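Local atomic coordinates of oxidoreductase, NAD-binding/iron-sulfur cluster-binding protein (Nitratireductor pacificus pht-3B, PDB entry 6ZXU), a protein that probably carries out reductive dehalogenation, using a bound cobalamin together with two [4Fe-4S] clusters that would supply the electrons. Residues M679-P682 with R683-P686; A177-A180 with A181-G185. All blocks are in the same frame, centred on the assembly; numbering follows the deposited sequence.

Contact 1. Residues M679-P682 with R683-P686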
# COMPACT_ATOMS: atom_id res chain seq x y z
N MET A 679 8.74 24.54 12.33
CA MET A 679 9.45 23.26 12.26
C MET A 679 9.78 22.79 13.68
O MET A 679 9.94 23.60 14.56
CB MET A 679 10.71 23.34 11.43
CG MET A 679 11.70 24.35 11.88
SD MET A 679 13.35 24.20 11.23
CE MET A 679 13.19 23.88 9.48
N TYR A 680 9.93 21.50 13.85
CA TYR A 680 10.12 20.95 15.17
C TYR A 680 11.28 19.96 15.12
O TYR A 680 11.08 18.75 15.18
CB TYR A 680 8.85 20.30 15.67
CG TYR A 680 7.74 21.28 15.82
CD1 TYR A 680 7.68 22.15 16.87
CD2 TYR A 680 6.80 21.44 14.81
CE1 TYR A 680 6.69 23.11 16.98
CE2 TYR A 680 5.83 22.44 14.87
CZ TYR A 680 5.79 23.28 15.99
OH TYR A 680 4.77 24.26 16.09
N PRO A 681 12.52 20.51 15.07
CA PRO A 681 13.67 19.64 15.17
C PRO A 681 13.79 19.15 16.60
O PRO A 681 13.06 19.60 17.45
CB PRO A 681 14.83 20.55 14.77
CG PRO A 681 14.35 21.91 15.14
CD PRO A 681 12.89 21.91 14.93
N PRO A 682 14.76 18.23 16.89
CA PRO A 682 14.88 17.70 18.25
C PRO A 682 14.79 18.69 19.41
O PRO A 682 14.18 18.36 20.44
CB PRO A 682 16.23 16.99 18.21
CG PRO A 682 16.23 16.44 16.81
CD PRO A 682 15.66 17.53 15.97
N ARG A 683 15.33 19.87 19.28
CA ARG A 683 15.19 20.74 20.41
C ARG A 683 13.78 21.14 20.79
O ARG A 683 13.58 21.59 21.88
CB ARG A 683 16.03 21.98 20.25
CG ARG A 683 15.68 22.92 19.20
CD ARG A 683 16.69 24.10 19.19
NE ARG A 683 16.43 24.97 20.33
CZ ARG A 683 15.59 25.99 20.34
NH1 ARG A 683 15.00 26.36 19.23
NH2 ARG A 683 15.32 26.64 21.48
N LEU A 684 12.83 21.05 19.85
CA LEU A 684 11.44 21.41 20.11
C LEU A 684 10.56 20.20 20.21
O LEU A 684 9.33 20.32 20.11
CB LEU A 684 10.95 22.37 19.03
CG LEU A 684 11.71 23.72 18.98
CD1 LEU A 684 11.19 24.59 17.84
CD2 LEU A 684 11.47 24.44 20.31
N GLN A 685 11.16 19.03 20.41
CA GLN A 685 10.48 17.79 20.56
C GLN A 685 10.54 17.37 22.06
O GLN A 685 11.42 17.82 22.75
CB GLN A 685 11.14 16.74 19.69
CG GLN A 685 10.89 16.96 18.20
CD GLN A 685 9.49 16.53 17.77
OE1 GLN A 685 8.52 16.86 18.40
NE2 GLN A 685 9.39 15.81 16.63
N PRO A 686 9.66 16.46 22.49
CA PRO A 686 9.85 15.78 23.80
C PRO A 686 11.19 15.06 23.77
O PRO A 686 11.52 14.40 22.77
CB PRO A 686 8.74 14.75 23.86
CG PRO A 686 7.77 15.15 22.78
CD PRO A 686 8.50 15.89 21.75
O HOH W 1 12.08 16.15 15.11
O HOH W 2 14.26 17.37 23.23
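L684 folds back against Y680 and P681 as the chain turns, and two successive backbone bonds of i to i+3 type give the evidence for that turn. The first, from L684 N to P681 O, is 2.8 Å long with an N-H...O angle of 157°. The second, from Q685 N to P682 O, measures 3.1 Å. P682 and R683 lie in the short 3-10 turn so formed.

Packing is tight on the inner side. CB of L684 meets the edge of the Y680 ring near its plane, 3.9 Å from CD1, and the two side chains cross at about a right angle. L684 CD1 reaches back to M679 O. In Q685, CG stands anti to the carbonyl carbon (chi1 -71°), which brings it 3.5 Å from Y680 O; the bend at chi2 (-77°) then turns the amide so that NE2 shares a water with the same oxygen. The Q685 side chain lies near bound cobalamin, while the Y680 hydroxyl bonds E573 and its ring meets that of F317, a cobalamin-site residue.

The outer side is looser. R683 is exposed; its guanidinium has L684 CD2 4.1 Å above one face, toward the rim, and NH1 forms a salt bridge with E706 of helix 700-709. Near P682 a second water donates to P682 O (3.0 Å) and Q685 O.

P681 and P682 have no N-H to donate, so in this turn they take part as acceptors, their carbonyls receiving L684 N and Q685 N, and each water ties an oxygen of 679-682 to a polar atom of Q685.

Contact 2. Residues A177-A180 with A181-G185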
# COMPACT_ATOMS: atom_id res chain seq x y z
N ALA A 177 -7.38 -15.42 2.46
CA ALA A 177 -7.91 -15.27 3.80
C ALA A 177 -7.92 -13.84 4.22
O ALA A 177 -8.83 -13.36 4.82
CB ALA A 177 -7.08 -16.08 4.74
N GLU A 178 -6.83 -13.15 3.93
CA GLU A 178 -6.73 -11.74 4.23
C GLU A 178 -7.87 -10.94 3.61
O GLU A 178 -8.57 -10.18 4.30
CB GLU A 178 -5.42 -11.22 3.63
CG GLU A 178 -5.15 -9.74 3.86
CD GLU A 178 -4.49 -9.06 2.63
OE1 GLU A 178 -3.30 -9.33 2.31
OE2 GLU A 178 -5.17 -8.23 1.94
N ILE A 179 -8.05 -11.06 2.30
CA ILE A 179 -9.11 -10.36 1.59
C ILE A 179 -10.49 -10.77 2.11
O ILE A 179 -11.34 -9.93 2.39
CB ILE A 179 -9.02 -10.60 0.05
CG1 ILE A 179 -7.69 -10.04 -0.45
CG2 ILE A 179 -10.23 -10.00 -0.64
CD1 ILE A 179 -7.42 -10.31 -1.90
N ALA A 180 -10.72 -12.06 2.31
CA ALA A 180 -12.05 -12.53 2.84
C ALA A 180 -12.38 -12.00 4.22
O ALA A 180 -13.52 -11.67 4.51
CB ALA A 180 -12.08 -14.06 2.85
N ALA A 181 -11.36 -11.90 5.09
CA ALA A 181 -11.51 -11.35 6.44
C ALA A 181 -11.82 -9.88 6.41
O ALA A 181 -12.72 -9.44 7.12
CB ALA A 181 -10.23 -11.56 7.25
N ILE A 182 -11.21 -9.14 5.48
CA ILE A 182 -11.43 -7.71 5.41
C ILE A 182 -12.83 -7.44 4.87
O ILE A 182 -13.56 -6.61 5.39
CB ILE A 182 -10.34 -7.02 4.57
CG1 ILE A 182 -9.02 -7.08 5.29
CG2 ILE A 182 -10.75 -5.59 4.35
CD1 ILE A 182 -7.85 -6.72 4.38
N LEU A 183 -13.20 -8.15 3.80
CA LEU A 183 -14.44 -7.92 3.15
C LEU A 183 -15.64 -8.36 3.98
O LEU A 183 -16.63 -7.67 4.02
CB LEU A 183 -14.48 -8.54 1.78
CG LEU A 183 -13.59 -7.90 0.67
CD1 LEU A 183 -13.72 -8.69 -0.59
CD2 LEU A 183 -13.97 -6.44 0.47
N SER A 184 -15.53 -9.51 4.62
CA SER A 184 -16.56 -9.95 5.56
C SER A 184 -16.71 -9.01 6.70
O SER A 184 -17.84 -8.63 7.08
CB SER A 184 -16.30 -11.37 6.02
OG SER A 184 -15.17 -11.49 6.84
N GLY A 185 -15.58 -8.50 7.23
CA GLY A 185 -15.69 -7.51 8.28
C GLY A 185 -16.28 -6.22 7.87
O GLY A 185 -16.99 -5.58 8.63
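A177 O, I179 O and A180 O accept the firmest bonds here, each from the amide four residues on. L183 N to I179 O is 2.9 Å long with an N-H...O angle of 165°. A181 N to A177 O has the same length, while S184 N to A180 O measures 3.0 Å. I182 N bonds E178 O at 3.1 Å and has a weak second acceptor in I179 O. S184 OG also lies 2.9 Å from A180 O; chi1 of 69° places it between its backbone N and carbonyl carbon, turned back over the preceding turn, where A181 O is a rival acceptor for its single proton.

This i to i+4 ladder is that of a regular alpha-helix, two turns inside helix 168-190, with one flank on strand 142-149 of a four-stranded antiparallel sheet and another against helix 342-354.

Along the helix, side chains four residues apart run alongside each other, pointing the same way. I179 CG2 touches L183 CD1 at 3.7 Å, on the flank where I179 meets F146 and V148 and L183 meets L144 and L117. Replacing L183 with an alanine would probably open a gap beside I179 CG2 and take from L144 and L117 one of their apolar contacts.

On the other flank I182 CD1 lies 3.9 Å from E178 OE2, alongside a carboxylate whose charge is met by salt bridges to R455 and R175. A181 and I182 press on L350, and I182 also reaches M454 of helix 445-469.

Overall arrangement
Both contacts are local, one a 3-10 turn in a loop and the other a run of alpha-helix, but they sit in different parts of the single subunit: their centres are 41 Å apart, their nearest atoms about 31 Å, and they do not touch. Contact 2, earlier in sequence, is buried about 16 Å from the chain centre and lies away from the annotated sites. Contact 1 is farther out, about 29 Å from that centre, yet the Q685 side chain is about 4 Å from bound cobalamin, and that of Y680 about 13 Å from an iron-sulfur cluster. The 679-686 loop thus borders the cobalamin pocket, whereas 177-185, within helix 168-190, packs between strand 142-149 and helix 342-354.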